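Local structure of pseudouridylate synthase RPUSD4, mitochondrial (Homo sapiens, 5UBA) at residues V111-W116 against R255-P260; A127-I132 against V174-V179; W116-H121 against P249-A254. The protein isomerizes uridine to pseudouridine in mitochondrial RNAs, including the 16S ribosomal RNA whose modification is needed to build a functional mitochondrial ribosome. All blocks are in the same frame, centred on the assembly; numbering follows the deposited sequence. Where two conformers were deposited one is given.

Contact 1. Residues V111-W116 against R255-P260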
ATOM      1  N   VAL A 111      -1.336  11.348 -11.091  1.00 19.93           N
ATOM      2  CA  VAL A 111      -0.245  11.093 -10.137  1.00 18.86           C
ATOM      3  C   VAL A 111       0.303   9.689 -10.326  1.00 19.10           C
ATOM      4  O   VAL A 111      -0.483   8.705 -10.320  1.00 22.48           O
ATOM      5  CB  VAL A 111      -0.751  11.183  -8.676  1.00 19.03           C
ATOM      6  CG1 VAL A 111       0.363  10.938  -7.682  1.00 20.69           C
ATOM      7  CG2 VAL A 111      -1.374  12.537  -8.421  1.00 19.33           C
ATOM      8  N   VAL A 112       1.625   9.582 -10.440  1.00 17.30           N
ATOM      9  CA  VAL A 112       2.259   8.271 -10.552  1.00 17.45           C
ATOM     10  C   VAL A 112       2.412   7.766  -9.113  1.00 15.88           C
ATOM     11  O   VAL A 112       3.069   8.429  -8.308  1.00 17.98           O
ATOM     12  CB  VAL A 112       3.643   8.357 -11.202  1.00 18.43           C
ATOM     13  CG1 VAL A 112       4.330   6.992 -11.169  1.00 19.11           C
ATOM     14  CG2 VAL A 112       3.544   8.883 -12.628  1.00 19.70           C
ATOM     15  N   LYS A 113       1.825   6.614  -8.817  1.00 15.49           N
ATOM     16  CA  LYS A 113       1.848   5.994  -7.488  1.00 15.54           C
ATOM     17  C   LYS A 113       2.643   4.705  -7.614  1.00 15.09           C
ATOM     18  O   LYS A 113       2.221   3.830  -8.361  1.00 16.20           O
ATOM     19  CB  LYS A 113       0.425   5.616  -7.030  1.00 17.03           C
ATOM     20  CG  LYS A 113      -0.561   6.762  -6.857  1.00 18.62           C
ATOM     21  CD  LYS A 113      -2.001   6.292  -6.614  1.00 19.06           C
ATOM     22  CE  LYS A 113      -2.643   5.607  -7.808  1.00 20.28           C
ATOM     23  NZ  LYS A 113      -3.962   4.992  -7.530  1.00 21.84           N
ATOM     24  N   LYS A 114       3.777   4.585  -6.920  1.00 14.59           N
ATOM     25  CA  LYS A 114       4.585   3.356  -6.931  0.50 15.50           C
ATOM     26  C   LYS A 114       4.624   2.748  -5.538  1.00 14.51           C
ATOM     27  O   LYS A 114       4.865   3.460  -4.571  1.00 14.65           O
ATOM     28  CB  LYS A 114       6.018   3.630  -7.367  0.50 17.42           C
ATOM     29  CG  LYS A 114       6.192   4.254  -8.745  0.50 19.19           C
ATOM     30  CD  LYS A 114       5.779   3.307  -9.856  0.50 21.65           C
ATOM     31  CE  LYS A 114       6.228   3.846 -11.206  0.50 23.02           C
ATOM     32  NZ  LYS A 114       5.976   2.917 -12.344  0.50 24.62           N
ATOM     33  N   TYR A 115       4.411   1.441  -5.464  1.00 13.48           N
ATOM     34  CA  TYR A 115       4.451   0.701  -4.219  1.00 13.75           C
ATOM     35  C   TYR A 115       5.473  -0.389  -4.349  1.00 13.51           C
ATOM     36  O   TYR A 115       5.716  -0.885  -5.442  1.00 14.27           O
ATOM     37  CB  TYR A 115       3.112   0.084  -3.895  1.00 14.40           C
ATOM     38  CG  TYR A 115       2.016   1.051  -3.549  1.00 16.00           C
ATOM     39  CD1 TYR A 115       1.434   1.826  -4.531  1.00 17.31           C
ATOM     40  CD2 TYR A 115       1.509   1.105  -2.252  1.00 17.57           C
ATOM     41  CE1 TYR A 115       0.399   2.696  -4.232  1.00 19.12           C
ATOM     42  CE2 TYR A 115       0.483   1.976  -1.935  1.00 19.55           C
ATOM     43  CZ  TYR A 115      -0.077   2.738  -2.934  1.00 20.01           C
ATOM     44  OH  TYR A 115      -1.116   3.605  -2.621  1.00 26.25           O
ATOM     45  N   TRP A 116       6.080  -0.751  -3.239  1.00 13.36           N
ATOM     46  CA  TRP A 116       6.963  -1.916  -3.179  1.00 13.74           C
ATOM     47  C   TRP A 116       6.338  -2.927  -2.249  1.00 13.10           C
ATOM     48  O   TRP A 116       5.858  -2.588  -1.154  1.00 13.91           O
ATOM     49  CB  TRP A 116       8.342  -1.530  -2.670  1.00 14.11           C
ATOM     50  CG  TRP A 116       9.219  -0.844  -3.688  1.00 14.66           C
ATOM     51  CD1 TRP A 116       8.876  -0.357  -4.927  1.00 14.08           C
ATOM     52  CD2 TRP A 116      10.604  -0.582  -3.535  1.00 16.18           C
ATOM     53  NE1 TRP A 116       9.978   0.207  -5.542  1.00 15.44           N
ATOM     54  CE2 TRP A 116      11.050   0.087  -4.701  1.00 16.37           C
ATOM     55  CE3 TRP A 116      11.519  -0.843  -2.515  1.00 18.80           C
ATOM     56  CZ2 TRP A 116      12.369   0.488  -4.871  1.00 18.05           C
ATOM     57  CZ3 TRP A 116      12.845  -0.448  -2.696  1.00 19.67           C
ATOM     58  CH2 TRP A 116      13.256   0.193  -3.864  1.00 19.05           C
ATOM     59  N   ARG A 255       6.096   3.700  -1.854  1.00 12.89           N
ATOM     60  CA  ARG A 255       7.473   4.082  -2.079  1.00 14.08           C
ATOM     61  C   ARG A 255       7.644   5.446  -2.706  1.00 14.42           C
ATOM     62  O   ARG A 255       8.573   6.184  -2.368  1.00 15.15           O
ATOM     63  CB  ARG A 255       8.133   3.022  -2.976  1.00 15.21           C
ATOM     64  CG  ARG A 255       9.537   3.336  -3.421  1.00 17.35           C
ATOM     65  CD  ARG A 255      10.488   3.330  -2.269  1.00 19.26           C
ATOM     66  NE  ARG A 255      11.854   3.366  -2.750  1.00 20.73           N
ATOM     67  CZ  ARG A 255      12.919   3.343  -1.961  1.00 21.95           C
ATOM     68  NH1 ARG A 255      12.788   3.288  -0.636  1.00 21.54           N
ATOM     69  NH2 ARG A 255      14.137   3.358  -2.515  1.00 24.30           N
ATOM     70  N   GLN A 256       6.832   5.744  -3.700  1.00 14.18           N
ATOM     71  CA  GLN A 256       7.032   6.954  -4.477  1.00 15.43           C
ATOM     72  C   GLN A 256       5.711   7.539  -4.961  1.00 15.38           C
ATOM     73  O   GLN A 256       4.805   6.798  -5.325  1.00 14.88           O
ATOM     74  CB  GLN A 256       7.911   6.618  -5.681  1.00 16.68           C
ATOM     75  CG  GLN A 256       8.184   7.744  -6.661  1.00 18.01           C
ATOM     76  CD  GLN A 256       9.191   7.341  -7.713  1.00 20.08           C
ATOM     77  OE1 GLN A 256       9.157   6.206  -8.213  1.00 21.45           O
ATOM     78  NE2 GLN A 256      10.104   8.258  -8.058  1.00 20.68           N
ATOM     79  N   LEU A 257       5.648   8.875  -5.027  1.00 14.87           N
ATOM     80  CA  LEU A 257       4.567   9.609  -5.677  1.00 16.23           C
ATOM     81  C   LEU A 257       5.171  10.662  -6.557  1.00 16.54           C
ATOM     82  O   LEU A 257       6.049  11.392  -6.098  1.00 17.71           O
ATOM     83  CB  LEU A 257       3.707  10.352  -4.653  1.00 18.01           C
ATOM     84  CG  LEU A 257       2.662   9.641  -3.841  1.00 19.35           C
ATOM     85  CD1 LEU A 257       1.903  10.657  -2.999  1.00 21.14           C
ATOM     86  CD2 LEU A 257       1.684   8.859  -4.728  1.00 19.50           C
ATOM     87  N   ILE A 258       4.719  10.767  -7.801  1.00 16.47           N
ATOM     88  CA  ILE A 258       5.173  11.861  -8.667  1.00 18.93           C
ATOM     89  C   ILE A 258       3.926  12.701  -8.959  1.00 18.98           C
ATOM     90  O   ILE A 258       2.978  12.212  -9.581  1.00 19.39           O
ATOM     91  CB  ILE A 258       5.858  11.384  -9.958  1.00 19.34           C
ATOM     92  CG1 ILE A 258       6.982  10.377  -9.641  1.00 20.35           C
ATOM     93  CG2 ILE A 258       6.400  12.598 -10.729  1.00 19.79           C
ATOM     94  CD1 ILE A 258       7.601   9.754 -10.879  1.00 22.48           C
ATOM     95  N   LEU A 259       3.927  13.936  -8.453  1.00 21.61           N
ATOM     96  CA  LEU A 259       2.800  14.860  -8.582  1.00 23.24           C
ATOM     97  C   LEU A 259       3.158  15.864  -9.674  1.00 24.24           C
ATOM     98  O   LEU A 259       4.264  16.395  -9.674  1.00 25.05           O
ATOM     99  CB  LEU A 259       2.581  15.657  -7.293  1.00 25.10           C
ATOM    100  CG  LEU A 259       2.023  15.001  -6.046  1.00 27.10           C
ATOM    101  CD1 LEU A 259       2.125  15.968  -4.865  1.00 28.62           C
ATOM    102  CD2 LEU A 259       0.571  14.648  -6.274  1.00 28.12           C
ATOM    103  N   PRO A 260       2.220  16.153 -10.590  1.00 26.15           N
ATOM    104  CA  PRO A 260       2.470  17.250 -11.525  1.00 28.99           C
ATOM    105  C   PRO A 260       2.552  18.590 -10.796  1.00 31.13           C
ATOM    106  O   PRO A 260       2.182  18.692  -9.612  1.00 29.50           O
ATOM    107  CB  PRO A 260       1.272  17.188 -12.489  1.00 29.29           C
ATOM    108  CG  PRO A 260       0.233  16.414 -11.794  1.00 29.01           C
ATOM    109  CD  PRO A 260       0.895  15.547 -10.757  1.00 27.02           C
TER

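Contact 2. Residues A127-I132 against V174-V179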
ATOM      1  N   ALA A 127       7.204  -9.144 -15.385  1.00 19.82           N
ATOM      2  CA  ALA A 127       6.639  -7.810 -15.549  1.00 19.16           C
ATOM      3  C   ALA A 127       5.367  -7.895 -16.382  1.00 21.05           C
ATOM      4  O   ALA A 127       5.236  -8.750 -17.264  1.00 22.24           O
ATOM      5  CB  ALA A 127       7.645  -6.855 -16.168  1.00 20.25           C
ATOM      6  N   GLY A 128       4.390  -7.056 -16.079  1.00 19.22           N
ATOM      7  CA  GLY A 128       3.158  -7.087 -16.819  1.00 19.90           C
ATOM      8  C   GLY A 128       2.092  -6.203 -16.240  1.00 19.53           C
ATOM      9  O   GLY A 128       2.397  -5.199 -15.572  1.00 19.57           O
ATOM     10  N   VAL A 129       0.837  -6.575 -16.470  0.50 19.93           N
ATOM     11  CA  VAL A 129      -0.297  -5.802 -15.989  0.50 20.70           C
ATOM     12  C   VAL A 129      -1.490  -6.725 -15.709  0.50 21.13           C
ATOM     13  O   VAL A 129      -1.873  -7.538 -16.552  0.50 22.22           O
ATOM     14  CB  VAL A 129      -0.653  -4.670 -16.985  0.50 21.54           C
ATOM     15  CG1 VAL A 129      -1.070  -5.238 -18.331  0.50 21.78           C
ATOM     16  CG2 VAL A 129      -1.725  -3.767 -16.411  0.50 21.56           C
ATOM     17  N   VAL A 130      -2.075  -6.581 -14.520  1.00 19.48           N
ATOM     18  CA  VAL A 130      -3.236  -7.349 -14.093  1.00 19.46           C
ATOM     19  C   VAL A 130      -4.394  -6.382 -14.265  1.00 21.15           C
ATOM     20  O   VAL A 130      -4.415  -5.310 -13.668  1.00 20.97           O
ATOM     21  CB  VAL A 130      -3.123  -7.852 -12.643  1.00 18.69           C
ATOM     22  CG1 VAL A 130      -4.369  -8.648 -12.260  1.00 19.27           C
ATOM     23  CG2 VAL A 130      -1.852  -8.669 -12.456  1.00 18.89           C
ATOM     24  N   ASP A 131      -5.359  -6.744 -15.116  1.00 23.94           N
ATOM     25  CA  ASP A 131      -6.485  -5.831 -15.443  1.00 26.93           C
ATOM     26  C   ASP A 131      -7.875  -6.425 -15.207  1.00 27.97           C
ATOM     27  O   ASP A 131      -8.870  -5.960 -15.788  1.00 33.06           O
ATOM     28  CB  ASP A 131      -6.340  -5.306 -16.881  1.00 30.34           C
ATOM     29  CG  ASP A 131      -6.275  -6.410 -17.914  1.00 35.25           C
ATOM     30  OD1 ASP A 131      -6.709  -7.548 -17.627  1.00 37.73           O
ATOM     31  OD2 ASP A 131      -5.788  -6.128 -19.035  1.00 41.82           O
ATOM     32  N   ILE A 132      -7.953  -7.427 -14.352  1.00 27.89           N
ATOM     33  CA  ILE A 132      -9.213  -8.107 -14.040  1.00 27.92           C
ATOM     34  C   ILE A 132     -10.034  -7.204 -13.107  1.00 26.98           C
ATOM     35  O   ILE A 132      -9.511  -6.691 -12.118  1.00 25.09           O
ATOM     36  CB  ILE A 132      -8.958  -9.487 -13.382  1.00 30.85           C
ATOM     37  CG1 ILE A 132      -8.043 -10.353 -14.245  1.00 32.90           C
ATOM     38  CG2 ILE A 132     -10.261 -10.247 -13.186  1.00 31.82           C
ATOM     39  N   VAL A 174      -6.710  -1.859 -12.688  1.00 19.05           N
ATOM     40  CA  VAL A 174      -5.512  -2.079 -13.463  1.00 19.39           C
ATOM     41  C   VAL A 174      -4.296  -1.796 -12.591  1.00 18.28           C
ATOM     42  O   VAL A 174      -4.142  -0.702 -12.042  1.00 18.54           O
ATOM     43  CB  VAL A 174      -5.487  -1.140 -14.659  1.00 20.28           C
ATOM     44  CG1 VAL A 174      -4.217  -1.320 -15.462  1.00 21.12           C
ATOM     45  CG2 VAL A 174      -6.738  -1.367 -15.501  1.00 21.42           C
ATOM     46  N   THR A 175      -3.422  -2.794 -12.509  1.00 18.12           N
ATOM     47  CA  THR A 175      -2.158  -2.728 -11.768  1.00 18.03           C
ATOM     48  C   THR A 175      -1.017  -3.113 -12.681  1.00 17.58           C
ATOM     49  O   THR A 175      -1.025  -4.226 -13.217  1.00 19.48           O
ATOM     50  CB  THR A 175      -2.195  -3.742 -10.610  1.00 18.32           C
ATOM     51  OG1 THR A 175      -3.306  -3.458  -9.761  1.00 18.23           O
ATOM     52  CG2 THR A 175      -0.903  -3.703  -9.805  1.00 19.76           C
ATOM     53  N   GLN A 176      -0.039  -2.235 -12.858  1.00 15.82           N
ATOM     54  CA  GLN A 176       1.202  -2.582 -13.543  1.00 17.13           C
ATOM     55  C   GLN A 176       2.151  -3.136 -12.499  1.00 16.77           C
ATOM     56  O   GLN A 176       2.159  -2.664 -11.354  1.00 17.12           O
ATOM     57  CB  GLN A 176       1.797  -1.368 -14.257  1.00 19.12           C
ATOM     58  CG  GLN A 176       0.833  -0.885 -15.332  1.00 22.11           C
ATOM     59  CD  GLN A 176       1.260   0.358 -16.073  1.00 25.82           C
ATOM     60  OE1 GLN A 176       2.366   0.883 -15.900  1.00 30.16           O
ATOM     61  NE2 GLN A 176       0.370   0.830 -16.940  1.00 29.46           N
ATOM     62  N   TYR A 177       2.982  -4.100 -12.879  1.00 16.54           N
ATOM     63  CA  TYR A 177       3.974  -4.651 -11.957  1.00 15.69           C
ATOM     64  C   TYR A 177       5.265  -5.005 -12.627  1.00 16.01           C
ATOM     65  O   TYR A 177       5.290  -5.293 -13.816  1.00 16.67           O
ATOM     66  CB  TYR A 177       3.421  -5.860 -11.218  1.00 15.25           C
ATOM     67  CG  TYR A 177       3.305  -7.088 -12.092  1.00 15.77           C
ATOM     68  CD1 TYR A 177       2.167  -7.328 -12.853  1.00 16.57           C
ATOM     69  CD2 TYR A 177       4.350  -8.002 -12.149  1.00 16.65           C
ATOM     70  CE1 TYR A 177       2.080  -8.458 -13.670  1.00 16.24           C
ATOM     71  CE2 TYR A 177       4.261  -9.138 -12.944  1.00 16.66           C
ATOM     72  CZ  TYR A 177       3.119  -9.354 -13.691  1.00 16.58           C
ATOM     73  OH  TYR A 177       3.030 -10.488 -14.522  1.00 17.81           O
ATOM     74  N   GLN A 178       6.336  -4.992 -11.844  1.00 16.07           N
ATOM     75  CA  GLN A 178       7.663  -5.345 -12.300  1.00 17.29           C
ATOM     76  C   GLN A 178       8.412  -5.949 -11.135  1.00 16.02           C
ATOM     77  O   GLN A 178       8.601  -5.280 -10.102  1.00 16.02           O
ATOM     78  CB  GLN A 178       8.390  -4.076 -12.748  1.00 19.36           C
ATOM     79  CG  GLN A 178       9.867  -4.221 -13.025  1.00 21.53           C
ATOM     80  CD  GLN A 178      10.139  -5.021 -14.254  1.00 25.15           C
ATOM     81  OE1 GLN A 178       9.837  -4.572 -15.359  1.00 28.80           O
ATOM     82  NE2 GLN A 178      10.724  -6.208 -14.084  1.00 27.01           N
ATOM     83  N   VAL A 179       8.886  -7.171 -11.290  1.00 15.82           N
ATOM     84  CA  VAL A 179       9.787  -7.747 -10.303  1.00 16.02           C
ATOM     85  C   VAL A 179      11.108  -6.972 -10.316  1.00 17.45           C
ATOM     86  O   VAL A 179      11.698  -6.771 -11.389  1.00 19.30           O
ATOM     87  CB  VAL A 179      10.033  -9.249 -10.554  1.00 16.17           C
ATOM     88  CG1 VAL A 179      11.191  -9.765  -9.704  1.00 16.58           C
ATOM     89  CG2 VAL A 179       8.747 -10.038 -10.336  1.00 16.44           C
TER

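Contact 3. Residues W116-H121 against P249-A254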
ATOM      1  N   TRP A 116       6.080  -0.751  -3.239  1.00 13.36           N
ATOM      2  CA  TRP A 116       6.963  -1.916  -3.179  1.00 13.74           C
ATOM      3  C   TRP A 116       6.338  -2.927  -2.249  1.00 13.10           C
ATOM      4  O   TRP A 116       5.858  -2.588  -1.154  1.00 13.91           O
ATOM      5  CB  TRP A 116       8.342  -1.530  -2.670  1.00 14.11           C
ATOM      6  CG  TRP A 116       9.219  -0.844  -3.688  1.00 14.66           C
ATOM      7  CD1 TRP A 116       8.876  -0.357  -4.927  1.00 14.08           C
ATOM      8  CD2 TRP A 116      10.604  -0.582  -3.535  1.00 16.18           C
ATOM      9  NE1 TRP A 116       9.978   0.207  -5.542  1.00 15.44           N
ATOM     10  CE2 TRP A 116      11.050   0.087  -4.701  1.00 16.37           C
ATOM     11  CE3 TRP A 116      11.519  -0.843  -2.515  1.00 18.80           C
ATOM     12  CZ2 TRP A 116      12.369   0.488  -4.871  1.00 18.05           C
ATOM     13  CZ3 TRP A 116      12.845  -0.448  -2.696  1.00 19.67           C
ATOM     14  CH2 TRP A 116      13.256   0.193  -3.864  1.00 19.05           C
ATOM     15  N   ALA A 117       6.380  -4.205  -2.657  1.00 13.04           N
ATOM     16  CA  ALA A 117       5.867  -5.301  -1.857  1.00 12.55           C
ATOM     17  C   ALA A 117       6.808  -6.479  -1.927  1.00 12.70           C
ATOM     18  O   ALA A 117       7.476  -6.693  -2.930  1.00 13.55           O
ATOM     19  CB  ALA A 117       4.503  -5.732  -2.329  1.00 12.98           C
ATOM     20  N   ILE A 118       6.857  -7.243  -0.849  1.00 12.80           N
ATOM     21  CA  ILE A 118       7.470  -8.578  -0.899  1.00 13.31           C
ATOM     22  C   ILE A 118       6.364  -9.564  -1.094  1.00 13.88           C
ATOM     23  O   ILE A 118       5.356  -9.534  -0.385  1.00 14.04           O
ATOM     24  CB  ILE A 118       8.221  -8.916   0.393  1.00 13.78           C
ATOM     25  CG1 ILE A 118       9.358  -7.928   0.599  1.00 14.22           C
ATOM     26  CG2 ILE A 118       8.740 -10.372   0.329  1.00 14.05           C
ATOM     27  CD1 ILE A 118      10.163  -8.211   1.858  1.00 15.05           C
ATOM     28  N   THR A 119       6.548 -10.457  -2.065  1.00 14.44           N
ATOM     29  CA  THR A 119       5.570 -11.479  -2.386  1.00 15.22           C
ATOM     30  C   THR A 119       6.122 -12.840  -2.089  1.00 16.11           C
ATOM     31  O   THR A 119       7.324 -13.076  -2.150  1.00 16.06           O
ATOM     32  CB  THR A 119       5.085 -11.435  -3.859  1.00 15.90           C
ATOM     33  OG1 THR A 119       6.189 -11.647  -4.745  1.00 17.00           O
ATOM     34  CG2 THR A 119       4.454 -10.080  -4.161  1.00 16.07           C
ATOM     35  N   VAL A 120       5.201 -13.705  -1.732  1.00 16.34           N
ATOM     36  CA  VAL A 120       5.428 -15.127  -1.598  0.70 18.61           C
ATOM     37  C   VAL A 120       5.252 -15.651  -3.040  1.00 19.43           C
ATOM     38  O   VAL A 120       4.246 -15.359  -3.687  1.00 23.61           O
ATOM     39  CB  VAL A 120       4.368 -15.720  -0.647  0.70 19.96           C
ATOM     40  CG1 VAL A 120       4.473 -17.241  -0.583  0.70 20.16           C
ATOM     41  CG2 VAL A 120       4.468 -15.071   0.729  0.70 20.65           C
ATOM     42  N   HIS A 121       6.220 -16.364  -3.557  1.00 22.20           N
ATOM     43  CA  HIS A 121       6.247 -16.766  -4.952  1.00 20.90           C
ATOM     44  C   HIS A 121       6.616 -15.590  -5.830  1.00 21.15           C
ATOM     45  O   HIS A 121       6.426 -14.408  -5.474  1.00 20.37           O
ATOM     46  CB  HIS A 121       4.938 -17.410  -5.462  1.00 21.57           C
ATOM     47  CG  HIS A 121       4.340 -18.402  -4.516  1.00 22.76           C
ATOM     48  ND1 HIS A 121       5.047 -19.480  -4.023  1.00 25.97           N
ATOM     49  CD2 HIS A 121       3.107 -18.476  -3.963  1.00 23.84           C
ATOM     50  CE1 HIS A 121       4.275 -20.168  -3.203  1.00 25.94           C
ATOM     51  NE2 HIS A 121       3.094 -19.581  -3.144  1.00 25.82           N
ATOM     52  N   PRO A 249       3.680  -8.887   9.779  1.00 15.70           N
ATOM     53  CA  PRO A 249       2.922  -7.767   9.204  1.00 15.02           C
ATOM     54  C   PRO A 249       2.845  -7.829   7.688  1.00 13.92           C
ATOM     55  O   PRO A 249       3.702  -8.423   7.033  1.00 13.76           O
ATOM     56  CB  PRO A 249       3.730  -6.549   9.593  1.00 15.27           C
ATOM     57  CG  PRO A 249       5.123  -7.057   9.645  1.00 16.13           C
ATOM     58  CD  PRO A 249       5.001  -8.433  10.240  1.00 15.58           C
ATOM     59  N   LEU A 250       1.836  -7.186   7.130  1.00 14.32           N
ATOM     60  CA  LEU A 250       1.836  -6.946   5.678  1.00 13.87           C
ATOM     61  C   LEU A 250       3.085  -6.168   5.268  1.00 14.41           C
ATOM     62  O   LEU A 250       3.559  -5.311   6.007  1.00 14.55           O
ATOM     63  CB  LEU A 250       0.601  -6.157   5.288  1.00 13.93           C
ATOM     64  CG  LEU A 250       0.283  -6.106   3.795  1.00 14.39           C
ATOM     65  CD1 LEU A 250      -0.211  -7.449   3.255  1.00 14.63           C
ATOM     66  CD2 LEU A 250      -0.751  -5.018   3.575  1.00 14.59           C
ATOM     67  N   HIS A 251       3.639  -6.499   4.094  1.00 13.20           N
ATOM     68  CA  HIS A 251       4.812  -5.847   3.520  1.00 13.17           C
ATOM     69  C   HIS A 251       4.392  -5.103   2.255  1.00 13.29           C
ATOM     70  O   HIS A 251       4.680  -5.530   1.133  1.00 13.71           O
ATOM     71  CB  HIS A 251       5.928  -6.850   3.213  1.00 13.41           C
ATOM     72  CG  HIS A 251       6.611  -7.384   4.435  1.00 13.39           C
ATOM     73  ND1 HIS A 251       5.949  -8.108   5.402  1.00 14.66           N
ATOM     74  CD2 HIS A 251       7.899  -7.318   4.816  1.00 13.89           C
ATOM     75  CE1 HIS A 251       6.821  -8.452   6.345  1.00 13.69           C
ATOM     76  NE2 HIS A 251       7.999  -7.964   6.024  1.00 14.37           N
ATOM     77  N   LEU A 252       3.747  -3.961   2.448  1.00 12.52           N
ATOM     78  CA  LEU A 252       3.273  -3.098   1.343  1.00 13.17           C
ATOM     79  C   LEU A 252       3.579  -1.643   1.661  1.00 13.15           C
ATOM     80  O   LEU A 252       3.000  -1.085   2.594  1.00 14.03           O
ATOM     81  CB  LEU A 252       1.790  -3.308   1.092  1.00 13.98           C
ATOM     82  CG  LEU A 252       1.152  -2.446  -0.012  1.00 13.73           C
ATOM     83  CD1 LEU A 252       1.803  -2.729  -1.363  1.00 13.87           C
ATOM     84  CD2 LEU A 252      -0.339  -2.697  -0.105  1.00 14.50           C
ATOM     85  N   HIS A 253       4.499  -1.063   0.906  1.00 12.65           N
ATOM     86  CA  HIS A 253       5.045   0.269   1.142  1.00 12.27           C
ATOM     87  C   HIS A 253       4.749   1.209  -0.037  1.00 12.27           C
ATOM     88  O   HIS A 253       5.061   0.879  -1.192  1.00 12.31           O
ATOM     89  CB  HIS A 253       6.547   0.144   1.324  1.00 12.95           C
ATOM     90  CG  HIS A 253       7.252   1.441   1.552  1.00 13.27           C
ATOM     91  ND1 HIS A 253       7.040   2.233   2.674  1.00 13.90           N
ATOM     92  CD2 HIS A 253       8.186   2.074   0.810  1.00 13.73           C
ATOM     93  CE1 HIS A 253       7.843   3.278   2.611  1.00 14.24           C
ATOM     94  NE2 HIS A 253       8.542   3.218   1.491  1.00 14.04           N
ATOM     95  N   ALA A 254       4.188   2.381   0.286  1.00 11.96           N
ATOM     96  CA  ALA A 254       4.006   3.450  -0.699  1.00 12.19           C
ATOM     97  C   ALA A 254       5.363   4.142  -0.834  1.00 12.56           C
ATOM     98  O   ALA A 254       5.772   4.976  -0.011  1.00 13.27           O
ATOM     99  CB  ALA A 254       2.915   4.411  -0.241  1.00 12.01           C
TER

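Contact 1. Residues V111-W116 against R255-P260
Arg255 lies flat over one face of the Trp116 indole, guanidinium and ring planes 26° apart. Its CZ stands 4.0 Å from the centroid of the six-membered ring of Trp116, a cation-pi stack, while Arg255 CG sits above the five-membered ring in a CH-pi contact. The chain reaches both rings because CG is anti to the backbone N (chi1 174°) and the next torsion bends. The guanidinium has a further, weak bond from NH1 to the carbonyl of Cys273, and Trp116 NE1 bonds Glu190; a leucine in place of Trp116 would probably leave the arginine without its aromatic bed and Glu190 without that donor.

At the other end packing is apolar and close: Val111 CG2 meets Leu259 CD2 at 3.6 Å, and Val111 CG1 meets Leu257 CD2 at 3.8 Å. The face of Val112, Lys114, Gln256 and Ile258 is looser and partly exposed; there Gln256 NE2 bonds Asn270 OD1 and Lys114 NZ bonds Gln192 OE1.

The backbones run antiparallel at 177°, and Lys114 N to Gln256 O is nearly straight at 2.9 Å. Arg255 and Gln256 both face the single residue Lys114, which makes a classic beta bulge; Lys114 O receives Gln256 N and, weakly, Arg255 N. Helix 96-107 packs on Val111 through Leu105 and Phe106, strand 186-193 flanks 112-120, and strand 269-272 continues the sheet beyond 252-259.

Contact 2. Residues A127-I132 against V174-V179
Gly128 and Tyr177 form one of two antiparallel hydrogen-bonded pairs, with four bonds in all. Gly128 N gives to Tyr177 O and Tyr177 N returns to Gly128 O, both at 3.0 Å. Val130 and Thr175 repeat the exchange, Val130 N to Thr175 O measuring 2.9 Å.

Aromatic contact is made with the peptide itself. Tyr177 CG takes the crowded position between backbone N and carbonyl carbon (chi1 73°), which swings the ring across toward strand 127-130. Gly128 N lies 3.5 Å above the ring plane, over its centre, and Ala127 C is over the same face nearer the rim. Gly128 has no side chain to intervene, and a CB modelled there would come tightly against Tyr177 OH. That hydroxyl bonds the carbonyl of Pro125, which helps fix the ring.

Apolar contacts are fewer: in one of two Val129 conformers CG2 meets Val174 CG1 at 3.6 Å, and Val130 CG2 approaches Tyr177 CE1 at 4.1 Å, the latter two side chains crossing near a right angle. On the exposed face Ala127 CB touches Gln178 OE1 at 3.3 Å, while Gln178 NE2 bonds the carbonyl of the next residue, Val179.

Helix 200-209 packs on the buried face, where Thr175 OG1 bonds His204 and Gln200. With strand 186-193 on the far side of 175-182, strand 127-130 is an antiparallel border strand of the mixed sheet in the RluA-family catalytic domain, paired with 175-182 although 41 residues separate the two segments.

Contact 3. Residues W116-H121 against P249-A254
The first torsions of Ile118 and His251, chi1 -62° and -72°, set Ile118 CG1 and His251 CG anti to their own carbonyl carbons, so the two side chains leave the two backbones side by side and point the same way. Ile118 CD1 thereby reaches His251 CD2 at 3.8 Å, approaching the imidazole obliquely. Leu252 has the other setting: its CG is anti to the backbone N (chi1 179°), which carries CD1 back toward strand 112-120, 4.2 Å from Ala117 CB.

The backbone evidence for pairing is clear at Trp116 and His253, an antiparallel hydrogen-bonded pair. Trp116 N gives to His253 O at 2.8 Å, and His253 N gives to Trp116 O at 2.9 Å. One step on, the pairing frays: Ile118 N to His251 O is long and weak at 3.4 Å. The same oxygen also takes a CA-H...O contact from Ala117 CA at 3.2 Å, and Ala117 CB lies close to it as well.

Both histidines are buried. His251 NE2 bonds Ser282 OG on helix 277-285, whose Phe278 also meets the imidazole edge-to-face, while His251 ND1 makes weak bonds to Pro249 O and Leu214 O. The ring nitrogens of His253 are both satisfied from outside the two segments, ND1 by Thr87 OG1 and NE2 by the carbonyl of Cys273. These bonds fix the rotation of each ring, and Ile118 shares the cover of helix 277-285 through Phe279 and Leu283.

The side chain of Leu252 lies about 6 Å from that of Asp83, probably the catalytic aspartate, as in relatives. The contact is the buried antiparallel join of strands 112-120 and 252-259 in the pseudouridine synthase sheet, close to that residue.

After the N-terminal helices and strands, the chain enters strand 112-120, whose beginning belongs to contact 1 and whose later part belongs to contact 3, with Trp116 common to both. Strand 127-130 follows, and contact 2 closes the first and shortest loop, 41 residues with no helix, when strand 175-182 returns beside it. Much later, strand 252-259 closes contact 3 and then contact 1. All three therefore nest without crossing: contact 2 inside contact 3, and contact 3 inside contact 1. Contacts 1 and 3 touch through Tyr115, which packs on Leu252, His253 and Ala254; contact 2 stands apart, joined through strand 186-193, which bridges 112-120 and 175-182 in one sheet.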